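Local structure of polysaccharide Lyase Family 6 (Bacteroides cellulosilyticus, 6QPS) at residues 179-184 with 199-204; 212-217 with 243-248; 237-242 with 261-266; 247-252 with 268-273. The protein probably cleaves the mannuronate-rich parts of alginate by beta-elimination, as a calcium-binding polysaccharide lyase of family 6. All coordinates share one frame; numbering follows the deposited sequence.

Interaction 1 (179-184 with 199-204)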
# COMPACT_ATOMS: atom_id res chain seq x y z
N LEU A 179 -0.16 -9.58 -6.43
CA LEU A 179 0.31 -8.44 -5.67
C LEU A 179 1.69 -7.96 -6.12
O LEU A 179 2.57 -8.75 -6.46
CB LEU A 179 0.40 -8.84 -4.19
CG LEU A 179 -0.80 -8.48 -3.31
CD1 LEU A 179 -0.84 -6.95 -3.10
CD2 LEU A 179 -2.11 -9.05 -3.82
N VAL A 180 1.90 -6.63 -6.06
CA VAL A 180 3.26 -6.11 -6.06
C VAL A 180 3.96 -6.47 -4.75
O VAL A 180 5.07 -7.02 -4.75
CB VAL A 180 3.28 -4.58 -6.34
CG1 VAL A 180 4.67 -4.01 -6.12
CG2 VAL A 180 2.79 -4.29 -7.75
N LEU A 181 3.30 -6.22 -3.62
CA LEU A 181 3.89 -6.40 -2.30
C LEU A 181 2.85 -6.96 -1.34
O LEU A 181 1.90 -6.26 -0.94
CB LEU A 181 4.48 -5.08 -1.80
CG LEU A 181 5.12 -5.02 -0.43
CD1 LEU A 181 6.18 -6.04 -0.28
CD2 LEU A 181 5.72 -3.62 -0.19
N GLN A 182 3.04 -8.22 -0.95
CA GLN A 182 2.20 -8.88 0.05
C GLN A 182 2.94 -8.98 1.38
O GLN A 182 4.09 -9.45 1.43
CB GLN A 182 1.87 -10.29 -0.41
CG GLN A 182 1.15 -11.16 0.62
CD GLN A 182 -0.31 -10.77 0.79
OE1 GLN A 182 -1.06 -10.68 -0.18
NE2 GLN A 182 -0.73 -10.56 2.04
N VAL A 183 2.26 -8.58 2.45
CA VAL A 183 2.72 -8.85 3.82
C VAL A 183 2.01 -10.12 4.28
O VAL A 183 0.80 -10.12 4.52
CB VAL A 183 2.45 -7.65 4.74
CG1 VAL A 183 3.00 -7.96 6.13
CG2 VAL A 183 3.08 -6.37 4.18
N TRP A 184 2.77 -11.21 4.39
CA TRP A 184 2.23 -12.50 4.79
C TRP A 184 2.25 -12.64 6.30
O TRP A 184 3.30 -12.44 6.92
CB TRP A 184 3.10 -13.62 4.24
CG TRP A 184 3.07 -13.79 2.74
CD1 TRP A 184 3.91 -13.22 1.84
CD2 TRP A 184 2.18 -14.63 1.99
NE1 TRP A 184 3.60 -13.64 0.56
CE2 TRP A 184 2.55 -14.51 0.63
CE3 TRP A 184 1.11 -15.48 2.32
CZ2 TRP A 184 1.88 -15.19 -0.39
CZ3 TRP A 184 0.47 -16.16 1.31
CH2 TRP A 184 0.84 -16.00 -0.03
N ASN A 199 9.17 4.44 -1.27
CA ASN A 199 9.11 3.72 -2.54
C ASN A 199 8.20 4.45 -3.51
O ASN A 199 7.31 5.21 -3.12
CB ASN A 199 8.58 2.31 -2.31
CG ASN A 199 9.42 1.55 -1.35
OD1 ASN A 199 10.54 1.16 -1.64
ND2 ASN A 199 8.87 1.30 -0.18
N PHE A 200 8.45 4.22 -4.80
CA PHE A 200 7.62 4.72 -5.89
C PHE A 200 6.95 3.51 -6.55
O PHE A 200 7.60 2.72 -7.25
CB PHE A 200 8.48 5.50 -6.89
CG PHE A 200 7.69 6.37 -7.86
CD1 PHE A 200 7.03 5.81 -8.94
CD2 PHE A 200 7.61 7.74 -7.67
CE1 PHE A 200 6.31 6.62 -9.82
CE2 PHE A 200 6.90 8.54 -8.54
CZ PHE A 200 6.25 7.97 -9.60
N PHE A 201 5.65 3.37 -6.31
CA PHE A 201 4.84 2.32 -6.92
C PHE A 201 4.23 2.96 -8.17
O PHE A 201 3.35 3.81 -8.07
CB PHE A 201 3.77 1.83 -5.95
CG PHE A 201 4.32 1.18 -4.70
CD1 PHE A 201 4.50 1.93 -3.56
CD2 PHE A 201 4.65 -0.17 -4.67
CE1 PHE A 201 5.01 1.37 -2.42
CE2 PHE A 201 5.15 -0.75 -3.49
CZ PHE A 201 5.34 0.03 -2.38
N GLY A 202 4.76 2.61 -9.35
CA GLY A 202 4.32 3.20 -10.60
C GLY A 202 3.16 2.49 -11.27
O GLY A 202 2.40 1.73 -10.65
N GLU A 203 3.05 2.72 -12.57
CA GLU A 203 1.81 2.45 -13.27
C GLU A 203 1.41 0.98 -13.19
O GLU A 203 2.24 0.07 -13.34
CB GLU A 203 1.97 2.87 -14.73
CG GLU A 203 0.67 2.70 -15.52
CD GLU A 203 0.59 3.57 -16.76
OE1 GLU A 203 1.65 3.89 -17.33
OE2 GLU A 203 -0.54 3.92 -17.16
N ARG A 204 0.11 0.77 -13.01
CA ARG A 204 -0.51 -0.52 -13.18
C ARG A 204 -1.81 -0.29 -13.94
O ARG A 204 -2.68 0.45 -13.46
CB ARG A 204 -0.80 -1.20 -11.84
CG ARG A 204 -1.18 -2.68 -12.02
CD ARG A 204 -1.27 -3.49 -10.74
NE ARG A 204 -1.39 -4.89 -11.10
CZ ARG A 204 -1.21 -5.91 -10.26
NH1 ARG A 204 -0.95 -5.68 -8.98
NH2 ARG A 204 -1.28 -7.15 -10.72
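Across the interior of a parallel beta-helix, the fold of this lyase family, Val-180 and Leu-181 meet Phe-201 and Arg-204 from a different wall of the coil. The evidence for cross-core packing rather than strand pairing is the wide backbone gap: the closest CA atoms, those of Val-180 and Phe-201, are 8.6 Å apart. Both methyls of Val-180 are used. CG1 stands anti to the backbone N (chi1 171°) and meets the edge of the phenyl ring, 4.1 Å from Phe-201 CD2. CG2 faces the other way along the segment, 4.2 Å from Arg-204 NH1. Leu-181 CD2 also reaches the ring near its plane, 4.3 Å from Phe-201 CZ, so the two aliphatic side chains border the edge of the ring and leave its faces to other residues. Arg-204, extended from CG to NE, runs antiparallel to the Val-180 side chain, which brings its buried guanidinium beside Leu-179; NH2 is satisfied by Gly-178 O. Around the contact, Phe-236 stacks on Phe-201, Leu-181 packs on Val-157 and Leu-159 of strand 155-159, and Ile-215 of strand 215-218 touches the phenyl from the next coil.

Interaction 2 (212-217 with 243-248). With CA (calcium ion), chain C.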
# COMPACT_ATOMS: atom_id res chain seq x y z
N ALA A 212 -5.45 -7.33 -8.28
CA ALA A 212 -4.41 -6.51 -8.88
C ALA A 212 -4.00 -5.39 -7.92
O ALA A 212 -3.62 -4.29 -8.35
CB ALA A 212 -4.83 -5.99 -10.26
N GLU A 213 -4.09 -5.65 -6.61
CA GLU A 213 -3.70 -4.69 -5.59
C GLU A 213 -2.20 -4.39 -5.69
O GLU A 213 -1.40 -5.20 -6.17
CB GLU A 213 -3.99 -5.27 -4.20
CG GLU A 213 -5.46 -5.62 -3.94
CD GLU A 213 -5.89 -7.05 -4.30
OE1 GLU A 213 -5.13 -7.76 -5.02
OE2 GLU A 213 -7.02 -7.46 -3.88
N ILE A 214 -1.80 -3.22 -5.19
CA ILE A 214 -0.37 -2.91 -5.05
C ILE A 214 0.18 -3.48 -3.74
O ILE A 214 1.18 -4.20 -3.75
CB ILE A 214 -0.13 -1.39 -5.15
CG1 ILE A 214 -0.69 -0.79 -6.44
CG2 ILE A 214 1.38 -1.08 -5.06
CD1 ILE A 214 -0.19 -1.41 -7.73
N ILE A 215 -0.43 -3.14 -2.60
CA ILE A 215 -0.04 -3.68 -1.31
C ILE A 215 -1.24 -4.34 -0.65
O ILE A 215 -2.34 -3.77 -0.62
CB ILE A 215 0.51 -2.58 -0.37
CG1 ILE A 215 1.71 -1.84 -0.96
CG2 ILE A 215 0.86 -3.14 1.02
CD1 ILE A 215 2.22 -0.69 -0.11
N ARG A 216 -1.02 -5.51 -0.05
CA ARG A 216 -2.01 -6.19 0.78
C ARG A 216 -1.34 -6.54 2.10
O ARG A 216 -0.27 -7.17 2.11
CB ARG A 216 -2.59 -7.45 0.13
CG ARG A 216 -3.76 -8.05 0.93
CD ARG A 216 -4.03 -9.47 0.45
NE ARG A 216 -4.69 -9.58 -0.84
CZ ARG A 216 -4.45 -10.51 -1.75
NH1 ARG A 216 -3.47 -11.38 -1.60
NH2 ARG A 216 -5.17 -10.55 -2.85
N ILE A 217 -1.91 -6.10 3.21
CA ILE A 217 -1.32 -6.32 4.53
C ILE A 217 -2.15 -7.38 5.25
O ILE A 217 -3.18 -7.09 5.86
CB ILE A 217 -1.22 -5.04 5.37
CG1 ILE A 217 -0.65 -3.87 4.55
CG2 ILE A 217 -0.34 -5.32 6.64
CD1 ILE A 217 -0.56 -2.56 5.35
N ASN A 243 -9.89 -1.66 -7.58
CA ASN A 243 -10.41 -0.64 -6.67
C ASN A 243 -9.63 -0.51 -5.38
O ASN A 243 -9.79 0.51 -4.69
CB ASN A 243 -11.91 -0.83 -6.42
CG ASN A 243 -12.26 -2.11 -5.73
OD1 ASN A 243 -11.40 -2.93 -5.44
ND2 ASN A 243 -13.55 -2.29 -5.45
N GLU A 244 -8.74 -1.46 -5.03
CA GLU A 244 -7.88 -1.32 -3.86
C GLU A 244 -6.44 -1.07 -4.33
O GLU A 244 -5.79 -1.98 -4.88
CB GLU A 244 -7.88 -2.57 -2.98
CG GLU A 244 -9.23 -2.99 -2.45
CD GLU A 244 -9.14 -4.32 -1.72
OE1 GLU A 244 -8.80 -5.33 -2.39
OE2 GLU A 244 -9.39 -4.34 -0.49
N ILE A 245 -5.90 0.12 -4.04
CA ILE A 245 -4.47 0.35 -4.16
C ILE A 245 -3.74 -0.36 -3.03
O ILE A 245 -2.83 -1.18 -3.25
CB ILE A 245 -4.15 1.86 -4.15
CG1 ILE A 245 -4.90 2.64 -5.23
CG2 ILE A 245 -2.64 2.07 -4.25
CD1 ILE A 245 -4.84 4.14 -4.99
N ILE A 246 -4.16 -0.07 -1.80
CA ILE A 246 -3.70 -0.75 -0.60
C ILE A 246 -4.92 -1.41 0.03
O ILE A 246 -5.93 -0.73 0.31
CB ILE A 246 -3.06 0.21 0.41
CG1 ILE A 246 -1.92 1.02 -0.22
CG2 ILE A 246 -2.60 -0.57 1.64
CD1 ILE A 246 -1.27 2.00 0.76
N SER A 247 -4.83 -2.72 0.23
CA SER A 247 -5.87 -3.50 0.91
C SER A 247 -5.33 -3.90 2.29
O SER A 247 -4.49 -4.80 2.43
CB SER A 247 -6.19 -4.71 0.05
OG SER A 247 -7.22 -5.51 0.56
N VAL A 248 -5.77 -3.18 3.32
CA VAL A 248 -5.36 -3.45 4.70
C VAL A 248 -6.27 -4.55 5.24
O VAL A 248 -7.49 -4.39 5.27
CB VAL A 248 -5.45 -2.18 5.57
CG1 VAL A 248 -4.93 -2.51 6.98
CG2 VAL A 248 -4.67 -1.00 4.97
CA CA C . -9.06 -6.41 -4.40
O HOH W 1 -7.07 -7.80 -1.08
O HOH W 2 -10.07 -8.06 -2.91
O HOH W 3 -11.31 -5.41 -4.58
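Glu-213 and Glu-244 share a calcium ion, each giving it one carboxylate oxygen: Glu-213 OE2 at 2.4 Å and Glu-244 OE1 at 2.3 Å. The two side chains lie side by side and point the same way, with their carboxylate planes 58° apart. The site sits on adjacent turns of a parallel beta-helix. Two waters, Asn-210 and both oxygens of Glu-242 bring the count of bound atoms to seven.

The second shell fixes the carboxylates. Ser-247 OG donates to Glu-244 OE2 at 2.7 Å, meeting it from above the carboxylate plane. A water accepts from Arg-216 NE in the guanidinium plane and donates both to Ser-247 OG and to Glu-213 OE2, so this last oxygen serves metal and water together. Glu-213 is bent at chi2 (90°), and its OE1 lies 3.5 Å from Arg-216 NH2, well out of the guanidinium plane; this is a salt bridge of charge alone, likely to offset part of the negative charge round the metal. Arg-216 NH1 is held by Gln-182 and Tyr-155.

Beneath these groups the backbones run in parallel register from Ile-215 with Ile-246 to Ile-217 with Val-248, whose side chains fill the face opposite Arg-216 and Ser-247, with Phe-236 packed against Ile-215 and Ile-246. Ser-247 N donates to Ile-215 O at 2.8 Å, and Ile-217 N to Ser-247 O. Where the chain turns its corner, Ile-245 O accepts two bonds, from Ile-214 N at 3.0 Å and from Ile-215 N at 3.2 Å.

Interaction 3 (237-242 with 261-266). With CA (calcium ion), chain C.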
# COMPACT_ATOMS: atom_id res chain seq x y z
N PHE A 237 1.60 6.05 -8.16
CA PHE A 237 1.45 6.83 -9.41
C PHE A 237 0.76 5.97 -10.46
O PHE A 237 1.33 4.98 -10.93
CB PHE A 237 2.85 7.25 -9.86
CG PHE A 237 2.94 7.92 -11.22
CD1 PHE A 237 3.29 7.20 -12.35
CD2 PHE A 237 2.77 9.29 -11.34
CE1 PHE A 237 3.44 7.82 -13.60
CE2 PHE A 237 2.90 9.92 -12.59
CZ PHE A 237 3.22 9.20 -13.70
N ARG A 238 -0.47 6.33 -10.80
CA ARG A 238 -1.21 5.61 -11.84
C ARG A 238 -1.35 4.13 -11.49
O ARG A 238 -1.35 3.26 -12.37
CB ARG A 238 -0.60 5.86 -13.22
CG ARG A 238 -0.69 7.34 -13.56
CD ARG A 238 -0.04 7.65 -14.87
NE ARG A 238 -0.26 9.06 -15.21
CZ ARG A 238 0.34 9.70 -16.21
NH1 ARG A 238 1.23 9.06 -16.97
NH2 ARG A 238 0.04 10.98 -16.43
N CYS A 239 -1.57 3.86 -10.19
CA CYS A 239 -1.82 2.49 -9.72
C CYS A 239 -3.31 2.21 -9.89
O CYS A 239 -4.12 2.57 -9.03
CB CYS A 239 -1.39 2.31 -8.27
SG CYS A 239 0.36 2.65 -7.93
N SER A 240 -3.68 1.56 -10.99
CA SER A 240 -5.07 1.51 -11.45
C SER A 240 -5.49 0.10 -11.82
O SER A 240 -6.37 -0.09 -12.65
CB SER A 240 -5.28 2.48 -12.61
OG SER A 240 -4.92 3.79 -12.17
N GLY A 241 -4.90 -0.91 -11.18
CA GLY A 241 -5.28 -2.27 -11.50
C GLY A 241 -6.69 -2.64 -11.09
O GLY A 241 -7.35 -3.44 -11.77
N GLU A 242 -7.15 -2.12 -9.94
CA GLU A 242 -8.44 -2.46 -9.36
C GLU A 242 -8.77 -1.44 -8.28
O GLU A 242 -7.98 -0.53 -8.00
CB GLU A 242 -8.41 -3.86 -8.75
CG GLU A 242 -7.36 -4.02 -7.65
CD GLU A 242 -7.86 -4.92 -6.54
OE1 GLU A 242 -8.51 -4.42 -5.60
OE2 GLU A 242 -7.60 -6.15 -6.62
N TYR A 261 -1.55 9.42 -6.56
CA TYR A 261 -1.63 10.34 -7.69
C TYR A 261 -2.19 9.64 -8.91
O TYR A 261 -1.58 8.67 -9.41
CB TYR A 261 -0.23 10.88 -8.00
CG TYR A 261 -0.10 11.86 -9.16
CD1 TYR A 261 0.07 11.40 -10.48
CD2 TYR A 261 -0.11 13.23 -8.95
CE1 TYR A 261 0.23 12.29 -11.52
CE2 TYR A 261 0.04 14.12 -9.99
CZ TYR A 261 0.18 13.65 -11.29
OH TYR A 261 0.35 14.51 -12.36
N GLU A 262 -3.32 10.14 -9.42
CA GLU A 262 -3.96 9.61 -10.63
C GLU A 262 -4.14 8.08 -10.57
O GLU A 262 -3.98 7.39 -11.57
CB GLU A 262 -3.19 10.01 -11.89
CG GLU A 262 -3.26 11.51 -12.19
CD GLU A 262 -2.67 11.90 -13.54
OE1 GLU A 262 -2.02 11.06 -14.21
OE2 GLU A 262 -2.85 13.07 -13.92
N SER A 263 -4.50 7.56 -9.39
CA SER A 263 -4.56 6.12 -9.16
C SER A 263 -6.01 5.69 -9.00
O SER A 263 -6.69 6.13 -8.07
CB SER A 263 -3.73 5.75 -7.92
OG SER A 263 -2.33 5.89 -8.16
N ALA A 264 -6.47 4.79 -9.88
CA ALA A 264 -7.88 4.38 -9.93
C ALA A 264 -8.23 3.32 -8.89
O ALA A 264 -8.69 2.22 -9.20
CB ALA A 264 -8.22 3.88 -11.33
N GLY A 265 -8.06 3.69 -7.63
CA GLY A 265 -8.45 2.88 -6.50
C GLY A 265 -8.32 3.70 -5.24
O GLY A 265 -8.12 4.91 -5.29
N GLY A 266 -8.46 3.03 -4.08
CA GLY A 266 -8.44 3.71 -2.79
C GLY A 266 -7.53 3.04 -1.79
O GLY A 266 -6.92 1.99 -2.03
CA CA C . -9.06 -6.41 -4.40
O HOH W 4 -5.46 6.14 -13.57
O HOH W 2 -10.07 -8.06 -2.91
O HOH W 3 -11.31 -5.41 -4.58
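Phe-237 and Tyr-261 form a parallel bridge with CA atoms 5.0 Å apart, after which both chains turn through left-handed residues, Arg-238 and Glu-262, and Arg-238 N donates almost straight to Tyr-261 O (2.9 Å, 175°). The side chains repeat this matching. Arg-238 and Glu-262 run side by side, and the guanidinium and carboxylate are nearly coplanar, 11° apart. The grip is side-on and falls on one atom: Arg-238 NE reaches Glu-262 OE1 at 2.8 Å, while NH2 reaches the same oxygen on its syn lone pair. The other oxygen, OE2, is bonded to His-285. Phe-237 CZ lies over one face of the guanidinium, toward its rim. A methionine in place of Arg-238 would probably leave Glu-262 OE1 without both N-H partners and the carboxylate to rely on His-285 at its other oxygen.

The Phe-237 and Tyr-261 rings are near parallel but slid apart, with centroids 5.7 Å apart and little overlap. Such like-on-like pairing on successive coils is characteristic of a parallel beta-helix, and helix 454-465 covers it here.

Further on, serines replace backbone partners. Ser-263 OG accepts from Cys-239 N at 3.0 Å and donates to Tyr-261 O from above the carbonyl plane. Ser-240 OG, turned anti to its carbonyl carbon (chi1 -58°), accepts from Ala-264 N at 2.9 Å and shares a water with Glu-262 O. Next to it, Ser-240 CB and Ala-264 CB are tight at 3.5 Å. Gly-265 passes the Glu-242 carbonyl with no room for a side chain. The Glu-242 carboxylate binds the calcium ion through both oxygens, and OE2 also accepts from Gly-211 N.

Interaction 4 (247-252 with 268-273). With ACT (acetate ion), chain D.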
# COMPACT_ATOMS: atom_id res chain seq x y z
N SER A 247 -4.83 -2.72 0.23
CA SER A 247 -5.87 -3.50 0.91
C SER A 247 -5.33 -3.90 2.29
O SER A 247 -4.49 -4.80 2.43
CB SER A 247 -6.19 -4.71 0.05
OG SER A 247 -7.22 -5.51 0.56
N VAL A 248 -5.77 -3.18 3.32
CA VAL A 248 -5.36 -3.45 4.70
C VAL A 248 -6.27 -4.55 5.24
O VAL A 248 -7.49 -4.39 5.27
CB VAL A 248 -5.45 -2.18 5.57
CG1 VAL A 248 -4.93 -2.51 6.98
CG2 VAL A 248 -4.67 -1.00 4.97
N LYS A 249 -5.67 -5.69 5.63
CA LYS A 249 -6.40 -6.87 6.08
C LYS A 249 -5.77 -7.44 7.36
O LYS A 249 -5.54 -8.65 7.47
CB LYS A 249 -6.47 -7.92 4.97
CG LYS A 249 -7.36 -7.51 3.79
CD LYS A 249 -7.43 -8.59 2.71
CE LYS A 249 -8.63 -8.40 1.80
NZ LYS A 249 -8.70 -9.43 0.72
N SER A 250 -5.49 -6.57 8.33
CA SER A 250 -4.90 -6.95 9.62
C SER A 250 -4.95 -5.71 10.52
O SER A 250 -5.50 -4.67 10.13
CB SER A 250 -3.49 -7.52 9.46
OG SER A 250 -2.65 -6.58 8.82
N CYS A 251 -4.45 -5.85 11.75
CA CYS A 251 -4.68 -4.86 12.80
C CYS A 251 -3.46 -4.01 13.13
O CYS A 251 -2.31 -4.46 13.03
CB CYS A 251 -5.17 -5.55 14.09
SG CYS A 251 -6.66 -6.56 13.97
N HIS A 252 -3.73 -2.78 13.57
CA HIS A 252 -2.73 -1.89 14.17
C HIS A 252 -1.65 -1.44 13.19
O HIS A 252 -0.54 -1.11 13.61
CB HIS A 252 -2.11 -2.49 15.44
CG HIS A 252 -3.08 -2.83 16.52
ND1 HIS A 252 -3.66 -1.87 17.32
CD2 HIS A 252 -3.54 -4.02 16.97
CE1 HIS A 252 -4.43 -2.46 18.22
NE2 HIS A 252 -4.37 -3.77 18.03
N VAL A 268 -7.94 1.17 1.46
CA VAL A 268 -9.10 0.44 1.97
C VAL A 268 -8.77 -0.29 3.26
O VAL A 268 -7.89 -1.17 3.28
CB VAL A 268 -9.64 -0.54 0.92
CG1 VAL A 268 -10.89 -1.27 1.43
CG2 VAL A 268 -9.93 0.21 -0.39
N CYS A 269 -9.50 0.04 4.34
CA CYS A 269 -9.44 -0.69 5.61
C CYS A 269 -10.42 -1.84 5.46
O CYS A 269 -11.58 -1.78 5.89
CB CYS A 269 -9.85 0.24 6.76
SG CYS A 269 -8.57 1.47 7.17
N ARG A 270 -9.97 -2.91 4.77
CA ARG A 270 -10.87 -3.97 4.32
C ARG A 270 -11.20 -4.97 5.41
O ARG A 270 -12.38 -5.31 5.60
CB ARG A 270 -10.28 -4.67 3.08
CG ARG A 270 -11.16 -5.82 2.57
CD ARG A 270 -12.56 -5.35 2.13
NE ARG A 270 -13.40 -6.50 1.79
CZ ARG A 270 -14.18 -7.14 2.64
NH1 ARG A 270 -14.27 -6.73 3.90
NH2 ARG A 270 -14.88 -8.20 2.25
N HIS A 271 -10.18 -5.47 6.10
CA HIS A 271 -10.38 -6.36 7.24
C HIS A 271 -9.40 -5.92 8.34
O HIS A 271 -8.39 -5.28 8.07
CB HIS A 271 -10.07 -7.83 6.94
CG HIS A 271 -10.84 -8.47 5.82
ND1 HIS A 271 -12.22 -8.50 5.75
CD2 HIS A 271 -10.40 -9.25 4.80
CE1 HIS A 271 -12.59 -9.22 4.70
NE2 HIS A 271 -11.50 -9.69 4.11
N GLY A 272 -9.70 -6.30 9.59
CA GLY A 272 -8.89 -5.91 10.73
C GLY A 272 -9.18 -4.51 11.27
O GLY A 272 -9.89 -3.69 10.66
N HIS A 273 -8.62 -4.24 12.45
CA HIS A 273 -9.07 -3.16 13.34
C HIS A 273 -7.90 -2.29 13.77
O HIS A 273 -6.73 -2.68 13.73
CB HIS A 273 -9.79 -3.75 14.58
CG HIS A 273 -10.71 -4.87 14.24
ND1 HIS A 273 -11.88 -4.69 13.53
CD2 HIS A 273 -10.57 -6.21 14.42
CE1 HIS A 273 -12.45 -5.88 13.34
NE2 HIS A 273 -11.64 -6.81 13.83
C ACT D . -7.97 -12.98 1.36
O ACT D . -7.88 -11.88 1.89
OXT ACT D . -8.36 -14.07 1.85
CH3 ACT D . -7.63 -13.03 -0.13
O HOH W 5 -11.45 -10.52 1.37
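Lys-249 and His-271 lie alongside each other and point the same way, the extended lysine chain running past one corner of the imidazole: Lys-249 CG and CE each come to 3.6 Å from His-271 CD2. With CG anti to its carbonyl carbon (chi1 -69°), the lysine keeps its aliphatic part, from CB to CE, beside the ring. Its tip then meets polar partners. Lys-249 NZ donates to an acetate oxygen at 2.8 Å and to a water at 3.0 Å, and that water is also hydrogen-bonded to His-271 NE2. Arg-270 closes in from a face of the ring: its CG stands over the centre of His-271 and also approaches Lys-249 CE at 3.7 Å. The arginine bends at chi2 (62°) and ends on Ser-338 O and the ring of Tyr-339. Replacing Lys-249 with alanine removes the ammonium group and is likely to cost the acetate and the water one partner each, and to open a gap beside His-271 CD2.

The backbone accounts for two neighbours, Arg-270 and His-271, both reaching the lysine. A beta bulge shifts the parallel register by one, and Val-248 O accepts from both Arg-270 N and His-271 N. Beyond it, His-273 N donates to Cys-251 SG at 3.4 Å (158°), and Gly-272 passes so close to Ser-250 O that a side chain there would clash.

Ser-220 also holds the acetate, probably a crystallisation component. A lysine and an arginine on adjoining strands near the calcium site are consistent with the substrate cleft of family 6 lyases, laid along the flank of a parallel beta-helix.

Overall arrangement
Following the chain, interaction 1 closes a loop of one coil across the core before interaction 2 opens. Interaction 2 joins strand 215-218 to the next coil. Interaction 3 begins within that loop and ends beyond it, so the two cross; both contribute to the calcium site and share two of its waters. Interaction 4 starts on Ser-247 and Val-248, where interaction 2 ends, pairs strand 244-249 with strand 266-271, and crosses interaction 3. Strands 181-183, 215-218, 244-249 (after its corner) and 266-271 are successive neighbours on one wall of the beta-helix, while 199-204, 237-242 and 261-266 start from another. Interactions 3 and 4 have centres about 19 Å apart and meet only where their segments adjoin in sequence.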